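Choline/ethanolamine kinase family protein (Mesorhizobium loti, PDB 3DXQ) probably phosphorylates ethanolamine, choline or a related small amino alcohol. Local coordinates at residues A122-R127 against V195-S200; T147-Y152 against W257-L262; Y246-D251 against A284-P289. One frame throughout, in Å; residues are numbered along the deposited sequence.

Contact 1 of 3, residues A122-R127 against V195-S200; sequences AVFPFR and VDWEYS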
loop_
_atom_site.group_PDB
_atom_site.type_symbol
_atom_site.label_atom_id
_atom_site.label_comp_id
_atom_site.label_asym_id
_atom_site.label_seq_id
_atom_site.Cartn_x
_atom_site.Cartn_y
_atom_site.Cartn_z
ATOM N N ALA A 122 0.351 17.945 -0.451
ATOM C CA ALA A 122 1.464 17.009 -0.513
ATOM C C ALA A 122 1.986 16.928 -1.936
ATOM O O ALA A 122 1.193 16.852 -2.847
ATOM C CB ALA A 122 1.015 15.626 -0.053
ATOM N N VAL A 123 3.314 16.959 -2.103
ATOM C CA VAL A 123 3.976 16.782 -3.395
ATOM C C VAL A 123 4.989 15.665 -3.275
ATOM O O VAL A 123 5.937 15.798 -2.509
ATOM C CB VAL A 123 4.756 18.031 -3.828
ATOM C CG1 VAL A 123 5.604 17.714 -5.062
ATOM C CG2 VAL A 123 3.797 19.188 -4.093
ATOM N N PHE A 124 4.783 14.569 -4.013
ATOM C CA PHE A 124 5.711 13.431 -4.002
ATOM C C PHE A 124 6.555 13.495 -5.262
ATOM O O PHE A 124 6.030 13.750 -6.335
ATOM C CB PHE A 124 4.992 12.076 -3.911
ATOM C CG PHE A 124 4.153 11.872 -2.656
ATOM C CD1 PHE A 124 4.381 12.594 -1.485
ATOM C CD2 PHE A 124 3.177 10.870 -2.639
ATOM C CE1 PHE A 124 3.618 12.348 -0.329
ATOM C CE2 PHE A 124 2.419 10.613 -1.511
ATOM C CZ PHE A 124 2.636 11.359 -0.341
ATOM N N PRO A 125 7.868 13.237 -5.141
ATOM C CA PRO A 125 8.801 13.459 -6.252
ATOM C C PRO A 125 8.724 12.473 -7.393
ATOM O O PRO A 125 9.082 12.817 -8.509
ATOM C CB PRO A 125 10.172 13.313 -5.585
ATOM C CG PRO A 125 9.936 12.398 -4.458
ATOM C CD PRO A 125 8.561 12.699 -3.951
ATOM N N PHE A 126 8.301 11.248 -7.123
ATOM C CA PHE A 126 8.313 10.230 -8.160
ATOM C C PHE A 126 6.923 9.865 -8.638
ATOM O O PHE A 126 5.952 10.028 -7.931
ATOM C CB PHE A 126 9.094 9.009 -7.674
ATOM C CG PHE A 126 10.527 9.323 -7.286
ATOM C CD1 PHE A 126 11.323 10.160 -8.076
ATOM C CD2 PHE A 126 11.091 8.755 -6.145
ATOM C CE1 PHE A 126 12.645 10.439 -7.715
ATOM C CE2 PHE A 126 12.424 9.029 -5.785
ATOM C CZ PHE A 126 13.191 9.864 -6.570
ATOM N N ARG A 127 6.865 9.408 -9.878
ATOM C CA ARG A 127 5.636 9.045 -10.549
ATOM C C ARG A 127 5.487 7.536 -10.404
ATOM O O ARG A 127 6.445 6.802 -10.602
ATOM C CB ARG A 127 5.743 9.461 -12.025
ATOM C CG ARG A 127 4.616 9.024 -12.945
ATOM C CD ARG A 127 3.366 9.855 -12.755
ATOM N NE ARG A 127 2.293 9.455 -13.679
ATOM C CZ ARG A 127 1.377 8.504 -13.452
ATOM N NH1 ARG A 127 1.361 7.799 -12.319
ATOM N NH2 ARG A 127 0.456 8.250 -14.378
ATOM N N VAL A 195 0.947 5.043 7.735
ATOM C CA VAL A 195 2.404 4.992 7.859
ATOM C C VAL A 195 3.004 4.197 6.702
ATOM O O VAL A 195 2.267 3.583 5.947
ATOM C CB VAL A 195 2.814 4.321 9.200
ATOM C CG1 VAL A 195 2.087 4.983 10.341
ATOM C CG2 VAL A 195 2.521 2.800 9.177
ATOM N N ASP A 196 4.334 4.176 6.618
ATOM C CA ASP A 196 5.105 3.414 5.610
ATOM C C ASP A 196 4.966 3.970 4.215
ATOM O O ASP A 196 4.258 3.425 3.374
ATOM C CB ASP A 196 4.762 1.923 5.622
ATOM C CG ASP A 196 5.919 1.050 6.100
ATOM O OD1 ASP A 196 6.436 1.275 7.222
ATOM O OD2 ASP A 196 6.290 0.112 5.354
ATOM N N TRP A 197 5.680 5.055 3.963
ATOM C CA TRP A 197 5.546 5.788 2.714
ATOM C C TRP A 197 6.625 5.475 1.724
ATOM O O TRP A 197 6.862 6.239 0.803
ATOM C CB TRP A 197 5.519 7.292 3.024
ATOM C CG TRP A 197 4.376 7.614 3.912
ATOM C CD1 TRP A 197 4.356 7.541 5.266
ATOM C CD2 TRP A 197 3.054 7.999 3.511
ATOM N NE1 TRP A 197 3.119 7.883 5.744
ATOM C CE2 TRP A 197 2.296 8.164 4.685
ATOM C CE3 TRP A 197 2.443 8.235 2.278
ATOM C CZ2 TRP A 197 0.963 8.556 4.661
ATOM C CZ3 TRP A 197 1.116 8.618 2.255
ATOM C CH2 TRP A 197 0.391 8.776 3.437
ATOM N N GLU A 198 7.254 4.324 1.868
ATOM C CA GLU A 198 8.379 3.986 0.990
ATOM C C GLU A 198 8.019 3.813 -0.496
ATOM O O GLU A 198 8.874 4.040 -1.361
ATOM C CB GLU A 198 9.119 2.751 1.517
ATOM C CG GLU A 198 8.298 1.479 1.498
ATOM C CD GLU A 198 8.901 0.389 2.353
ATOM O OE1 GLU A 198 10.116 0.097 2.186
ATOM O OE2 GLU A 198 8.156 -0.174 3.184
ATOM N N TYR A 199 6.777 3.433 -0.797
ATOM C CA TYR A 199 6.355 3.254 -2.195
ATOM C C TYR A 199 5.540 4.440 -2.742
ATOM O O TYR A 199 4.986 4.365 -3.839
ATOM C CB TYR A 199 5.540 1.972 -2.348
ATOM C CG TYR A 199 6.269 0.685 -2.043
ATOM C CD1 TYR A 199 6.941 -0.024 -3.048
ATOM C CD2 TYR A 199 6.236 0.145 -0.772
ATOM C CE1 TYR A 199 7.586 -1.234 -2.768
ATOM C CE2 TYR A 199 6.880 -1.042 -0.476
ATOM C CZ TYR A 199 7.549 -1.731 -1.470
ATOM O OH TYR A 199 8.168 -2.913 -1.138
ATOM N N SER A 200 5.476 5.530 -1.982
ATOM C CA SER A 200 4.683 6.697 -2.353
ATOM C C SER A 200 5.081 7.238 -3.687
ATOM O O SER A 200 6.221 7.069 -4.101
ATOM C CB SER A 200 4.858 7.822 -1.332
ATOM O OG SER A 200 4.458 7.416 -0.046
#
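The carbonyl oxygen of Trp197 takes two bonds from Ser200: the hydroxyl OG donates to Trp197 O at 2.8 Å, and the amide Ser200 N reaches Trp197 O at 3.2 Å. Both donors come from the same face of the carbonyl plane, OG tilted 33° out of it, and together they close a type I turn from Trp197 to Ser200. With chi1 at -60°, OG lies beside the backbone N of its own residue, close enough to share the acceptor. It also sits in plane at the edge of the Trp197 indole.

Held this way, Ser200 presents CB to Phe124. The methylene lies over one face of the phenyl ring as a CH-pi contact, CB standing 4.1 Å from the Phe124 ring centroid and 28° off its normal. Farther along the ring, Phe124 CZ approaches the six-membered part of the indole, meeting Trp197 CZ3 at 4.1 Å; the two rings are set obliquely.

In this kinase-like fold the Asp-Trp-Glu sequence following strand 192-194 probably corresponds in position to the DFG motif of protein kinases. His177 is part of the same neighbourhood: its NE2 bonds to Val195 O and its ring packs edge-to-face with Trp197. Helix 55-67 lies against the turn, with Ala65 touching Trp197, Ala61 touching Ser200, and Asn57 bonding to Ser200 O. Phe124 is also packed against Ala175 and Met202, the latter being the backbone partner of Phe126.

Contact 2 of 3, residues T147-Y152 against W257-L262; sequences TLPAGY and WGLIQL
One methyl of Leu259, CD2, is the bump here, and the loop 147-152 supplies the shallow dent that takes it. Three carbons form the walls: Pro149 CD at 4.0 Å from Leu259 CD2, Tyr152 CE1 at 4.1 Å from the same methyl, and Leu148 CB, more loosely, at 4.4 Å from it. The proline ring offers its CD corner to the methyl, whereas the tyrosine runs past the leucine in the opposite direction and meets it obliquely through one ring carbon.

The dent owes its form to the way the loop folds. A type II turn runs from Pro149 to Tyr152, closed by Tyr152 N bonding to Pro149 O at 3.3 Å; Gly151 takes the positive phi of 80° that this turn asks of its third residue and stands at the N-cap of helix 152-167. Tyr152 opens that helix with CG turned anti to its amide nitrogen (chi1 176°), which carries the ring back across the loop. There Leu148 lays CD2 on one face of the tyrosine, toward the rim, so two residues of the dent brace each other.

Helix 237-263 brings Leu259 in, and helix 271-287 lines the same groove, Phe279 touching Pro149 and Ala275 touching Leu259. Leu138 of helix 130-141 packs on Tyr152. Contact is thus made wholly between carbon atoms, through one methyl and over a small area, which implies that the loop is placed against the helix by van der Waals fit and burial of apolar surface, without a directional bond between them.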
loop_
_atom_site.group_PDB
_atom_site.type_symbol
_atom_site.label_atom_id
_atom_site.label_comp_id
_atom_site.label_asym_id
_atom_site.label_seq_id
_atom_site.Cartn_x
_atom_site.Cartn_y
_atom_site.Cartn_z
ATOM N N THR A 147 8.260 -22.080 -13.406
ATOM C CA THR A 147 6.945 -22.633 -13.756
ATOM C C THR A 147 5.944 -21.588 -13.320
ATOM O O THR A 147 6.038 -21.062 -12.202
ATOM C CB THR A 147 6.625 -23.979 -13.065
ATOM O OG1 THR A 147 7.417 -25.017 -13.649
ATOM C CG2 THR A 147 5.153 -24.343 -13.238
ATOM N N LEU A 148 4.999 -21.286 -14.206
ATOM C CA LEU A 148 4.032 -20.198 -13.990
ATOM C C LEU A 148 2.591 -20.720 -13.971
ATOM O O LEU A 148 2.311 -21.782 -14.547
ATOM C CB LEU A 148 4.232 -19.073 -15.035
ATOM C CG LEU A 148 4.642 -19.406 -16.481
ATOM C CD1 LEU A 148 3.502 -20.036 -17.266
ATOM C CD2 LEU A 148 5.140 -18.156 -17.192
ATOM N N PRO A 149 1.673 -19.977 -13.308
ATOM C CA PRO A 149 0.281 -20.437 -13.144
ATOM C C PRO A 149 -0.502 -20.624 -14.443
ATOM O O PRO A 149 -0.127 -20.094 -15.492
ATOM C CB PRO A 149 -0.367 -19.336 -12.294
ATOM C CG PRO A 149 0.522 -18.146 -12.433
ATOM C CD PRO A 149 1.898 -18.660 -12.674
ATOM N N ALA A 150 -1.587 -21.385 -14.354
ATOM C CA ALA A 150 -2.457 -21.619 -15.504
ATOM C C ALA A 150 -3.154 -20.320 -15.928
ATOM O O ALA A 150 -3.760 -19.638 -15.100
ATOM C CB ALA A 150 -3.484 -22.695 -15.177
ATOM N N GLY A 151 -3.049 -19.975 -17.212
ATOM C CA GLY A 151 -3.631 -18.739 -17.757
ATOM C C GLY A 151 -2.794 -17.497 -17.488
ATOM O O GLY A 151 -3.302 -16.362 -17.488
ATOM N N TYR A 152 -1.506 -17.714 -17.242
ATOM C CA TYR A 152 -0.556 -16.632 -17.019
ATOM C C TYR A 152 -0.598 -15.669 -18.200
ATOM O O TYR A 152 -0.775 -14.451 -18.023
ATOM C CB TYR A 152 0.850 -17.222 -16.855
ATOM C CG TYR A 152 1.973 -16.214 -16.720
ATOM C CD1 TYR A 152 2.280 -15.646 -15.492
ATOM C CD2 TYR A 152 2.749 -15.859 -17.823
ATOM C CE1 TYR A 152 3.318 -14.741 -15.371
ATOM C CE2 TYR A 152 3.785 -14.949 -17.707
ATOM C CZ TYR A 152 4.064 -14.401 -16.485
ATOM O OH TYR A 152 5.100 -13.511 -16.382
ATOM N N TRP A 257 5.872 -10.059 -9.048
ATOM C CA TRP A 257 6.950 -9.815 -8.079
ATOM C C TRP A 257 7.276 -11.066 -7.253
ATOM O O TRP A 257 8.452 -11.391 -7.027
ATOM C CB TRP A 257 6.540 -8.698 -7.131
ATOM C CG TRP A 257 7.498 -8.449 -6.031
ATOM C CD1 TRP A 257 8.577 -7.624 -6.063
ATOM C CD2 TRP A 257 7.444 -8.994 -4.706
ATOM N NE1 TRP A 257 9.211 -7.621 -4.843
ATOM C CE2 TRP A 257 8.532 -8.451 -3.988
ATOM C CE3 TRP A 257 6.577 -9.882 -4.053
ATOM C CZ2 TRP A 257 8.787 -8.773 -2.639
ATOM C CZ3 TRP A 257 6.831 -10.207 -2.710
ATOM C CH2 TRP A 257 7.930 -9.654 -2.021
ATOM N N GLY A 258 6.221 -11.746 -6.795
ATOM C CA GLY A 258 6.334 -12.970 -6.001
ATOM C C GLY A 258 6.967 -14.120 -6.770
ATOM O O GLY A 258 7.691 -14.936 -6.186
ATOM N N LEU A 259 6.691 -14.198 -8.072
ATOM C CA LEU A 259 7.349 -15.191 -8.932
ATOM C C LEU A 259 8.852 -14.889 -9.045
ATOM O O LEU A 259 9.677 -15.813 -9.059
ATOM C CB LEU A 259 6.691 -15.264 -10.312
ATOM C CG LEU A 259 5.473 -16.198 -10.424
ATOM C CD1 LEU A 259 4.443 -15.891 -9.375
ATOM C CD2 LEU A 259 4.825 -16.149 -11.803
ATOM N N ILE A 260 9.202 -13.600 -9.084
ATOM C CA ILE A 260 10.609 -13.168 -9.123
ATOM C C ILE A 260 11.342 -13.593 -7.825
ATOM O O ILE A 260 12.490 -14.030 -7.872
ATOM C CB ILE A 260 10.726 -11.620 -9.403
ATOM C CG1 ILE A 260 10.198 -11.289 -10.812
ATOM C CG2 ILE A 260 12.159 -11.095 -9.205
ATOM C CD1 ILE A 260 10.904 -11.966 -11.949
ATOM N N GLN A 261 10.660 -13.487 -6.685
ATOM C CA GLN A 261 11.210 -13.939 -5.407
ATOM C C GLN A 261 11.350 -15.452 -5.359
ATOM O O GLN A 261 12.326 -15.956 -4.792
ATOM C CB GLN A 261 10.332 -13.479 -4.238
ATOM C CG GLN A 261 10.139 -11.984 -4.189
ATOM C CD GLN A 261 11.418 -11.270 -4.533
ATOM O OE1 GLN A 261 12.450 -11.506 -3.903
ATOM N NE2 GLN A 261 11.377 -10.434 -5.566
ATOM N N LEU A 262 10.371 -16.169 -5.925
ATOM C CA LEU A 262 10.401 -17.643 -5.971
ATOM C C LEU A 262 11.568 -18.160 -6.814
ATOM O O LEU A 262 12.172 -19.192 -6.490
ATOM C CB LEU A 262 9.084 -18.215 -6.516
#

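Contact 3 of 3, residues Y246-D251 against A284-P289; sequences YKAMCD and ALMETP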
loop_
_atom_site.group_PDB
_atom_site.type_symbol
_atom_site.label_atom_id
_atom_site.label_comp_id
_atom_site.label_asym_id
_atom_site.label_seq_id
_atom_site.Cartn_x
_atom_site.Cartn_y
_atom_site.Cartn_z
ATOM N N TYR A 246 -8.032 -1.657 -10.760
ATOM C CA TYR A 246 -6.828 -1.657 -9.938
ATOM C C TYR A 246 -6.795 -2.843 -8.973
ATOM O O TYR A 246 -5.716 -3.378 -8.701
ATOM C CB TYR A 246 -6.652 -0.318 -9.202
ATOM C CG TYR A 246 -6.358 0.837 -10.148
ATOM C CD1 TYR A 246 -5.347 0.748 -11.098
ATOM C CD2 TYR A 246 -7.084 2.018 -10.080
ATOM C CE1 TYR A 246 -5.080 1.800 -11.976
ATOM C CE2 TYR A 246 -6.820 3.087 -10.944
ATOM C CZ TYR A 246 -5.814 2.971 -11.896
ATOM O OH TYR A 246 -5.542 4.030 -12.751
ATOM N N LYS A 247 -7.949 -3.261 -8.451
ATOM C CA LYS A 247 -7.975 -4.491 -7.664
ATOM C C LYS A 247 -7.264 -5.588 -8.465
ATOM O O LYS A 247 -6.383 -6.259 -7.950
ATOM C CB LYS A 247 -9.404 -4.942 -7.356
ATOM C CG LYS A 247 -10.052 -4.369 -6.110
ATOM C CD LYS A 247 -11.529 -4.761 -6.093
ATOM C CE LYS A 247 -12.047 -5.121 -4.718
ATOM N NZ LYS A 247 -13.540 -5.295 -4.683
ATOM N N ALA A 248 -7.624 -5.740 -9.736
ATOM C CA ALA A 248 -7.022 -6.777 -10.575
ATOM C C ALA A 248 -5.540 -6.503 -10.829
ATOM O O ALA A 248 -4.715 -7.389 -10.651
ATOM C CB ALA A 248 -7.786 -6.931 -11.913
HETATM N N MSE A 249 -5.202 -5.287 -11.247
HETATM C CA MSE A 249 -3.812 -4.954 -11.562
HETATM C C MSE A 249 -2.892 -5.013 -10.364
HETATM O O MSE A 249 -1.721 -5.337 -10.503
HETATM C CB MSE A 249 -3.713 -3.565 -12.183
HETATM C CG MSE A 249 -4.277 -3.450 -13.586
HETATM SE SE MSE A 249 -3.792 -4.975 -14.739
HETATM C CE MSE A 249 -3.901 -4.082 -16.411
ATOM N N CYS A 250 -3.422 -4.667 -9.197
ATOM C CA CYS A 250 -2.682 -4.727 -7.951
ATOM C C CYS A 250 -2.243 -6.147 -7.656
ATOM O O CYS A 250 -1.086 -6.411 -7.391
ATOM C CB CYS A 250 -3.559 -4.213 -6.821
ATOM S SG CYS A 250 -2.699 -3.996 -5.280
ATOM N N ASP A 251 -3.176 -7.079 -7.722
ATOM C CA ASP A 251 -2.839 -8.491 -7.564
ATOM C C ASP A 251 -1.826 -8.952 -8.600
ATOM O O ASP A 251 -0.910 -9.710 -8.279
ATOM C CB ASP A 251 -4.083 -9.374 -7.680
ATOM C CG ASP A 251 -4.749 -9.662 -6.341
ATOM O OD1 ASP A 251 -4.080 -9.611 -5.295
ATOM O OD2 ASP A 251 -5.955 -9.980 -6.345
ATOM N N ALA A 284 -9.697 -14.761 -11.077
ATOM C CA ALA A 284 -11.114 -14.926 -10.733
ATOM C C ALA A 284 -11.894 -13.659 -11.029
ATOM O O ALA A 284 -12.944 -13.708 -11.695
ATOM C CB ALA A 284 -11.280 -15.305 -9.273
ATOM N N LEU A 285 -11.357 -12.535 -10.556
ATOM C CA LEU A 285 -11.979 -11.235 -10.748
ATOM C C LEU A 285 -12.110 -10.890 -12.221
ATOM O O LEU A 285 -13.177 -10.473 -12.664
ATOM C CB LEU A 285 -11.164 -10.142 -10.038
ATOM C CG LEU A 285 -11.752 -8.737 -10.050
ATOM C CD1 LEU A 285 -13.179 -8.751 -9.515
ATOM C CD2 LEU A 285 -10.872 -7.812 -9.255
HETATM N N MSE A 286 -11.032 -11.078 -12.977
HETATM C CA MSE A 286 -11.038 -10.723 -14.394
HETATM C C MSE A 286 -12.018 -11.570 -15.206
HETATM O O MSE A 286 -12.508 -11.142 -16.245
HETATM C CB MSE A 286 -9.622 -10.789 -14.978
HETATM C CG MSE A 286 -8.687 -9.754 -14.369
HETATM SE SE MSE A 286 -6.932 -9.723 -15.176
HETATM C CE MSE A 286 -7.261 -8.586 -16.765
ATOM N N GLU A 287 -12.341 -12.752 -14.712
ATOM C CA GLU A 287 -13.234 -13.635 -15.436
ATOM C C GLU A 287 -14.717 -13.418 -15.162
ATOM O O GLU A 287 -15.562 -13.949 -15.882
ATOM C CB GLU A 287 -12.860 -15.075 -15.155
ATOM C CG GLU A 287 -11.607 -15.487 -15.873
ATOM C CD GLU A 287 -11.171 -16.881 -15.497
ATOM O OE1 GLU A 287 -11.750 -17.458 -14.547
ATOM O OE2 GLU A 287 -10.251 -17.397 -16.157
ATOM N N THR A 288 -15.045 -12.664 -14.127
ATOM C CA THR A 288 -16.442 -12.396 -13.827
ATOM C C THR A 288 -17.028 -11.534 -14.958
ATOM O O THR A 288 -16.329 -10.690 -15.536
ATOM C CB THR A 288 -16.602 -11.693 -12.462
ATOM O OG1 THR A 288 -15.848 -10.473 -12.449
ATOM C CG2 THR A 288 -16.105 -12.574 -11.351
ATOM N N PRO A 289 -18.304 -11.757 -15.306
ATOM C CA PRO A 289 -18.884 -10.912 -16.355
ATOM C C PRO A 289 -19.011 -9.463 -15.900
ATOM O O PRO A 289 -19.071 -8.567 -16.729
ATOM C CB PRO A 289 -20.255 -11.544 -16.618
ATOM C CG PRO A 289 -20.559 -12.360 -15.401
ATOM C CD PRO A 289 -19.253 -12.766 -14.798
#
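Leu285 meets residues 246-251 of helix 237-263 through its CD2 methyl, which lies 3.7 Å from Lys247 CB and 3.9 Å from the backbone nitrogen Ala248 N. One residue on, the selenomethionine Met286 sets its CG 3.8 Å from Ala248 CB. That small alanine methyl therefore faces both residues, with Leu285 CD2 at 4.2 Å from Ala248 CB, and its size lets the backbones come close: Ala248 CA and Leu285 CA are 6.7 Å apart.

The leucine arrives there because its CG is swung anti to the amide nitrogen (chi1 -175°), extending the branch toward the facing helix. In Met286, chi1 of -65° puts CG against the alanine, and the bend at chi3 turns only the terminal methyl beyond the selenium; this side chain also packs on Glu158 of helix 152-167.

Helices 237-263 and 271-287 follow each other in the chain and form an antiparallel hairpin in the helical C-terminal part of this kinase fold; this contact lies well along it from the connecting loop. Charges at its border add a second shell. Lys247 touches the leucine chiefly through CB, while its NZ reaches Asp223 in a salt bridge. A turn farther on, Asp251 OD1 is bridged to Arg278 and Arg281 of the partner helix, tying the pair together beside the apolar patch. Just past Leu285 the helix ends, and Thr288 ties back onto it: Thr288 OG1 donates to Leu285 O at 2.7 Å, and Thr288 N reaches Leu285 O at 3.2 Å.

Overall arrangement
Contact 1 is the buried one, its centre about 11 Å from that of the chain, while contacts 2 and 3 lie farther out, at about 21 and 17 Å, and are only partly buried. The latter two share helix 237-263, whose residues 257-262 take a loop and whose residues 246-251 take helix 271-287; their centres are about 16 Å apart. Contact 1 joins two loops, relies on aromatic rings, is shaped by a carbonyl oxygen that accepts two hydrogen bonds, and includes part of the segment that probably corresponds to the DFG motif. Contacts 2 and 3 are mainly apolar carbon packing centred on a leucine methyl. None of the three touches another.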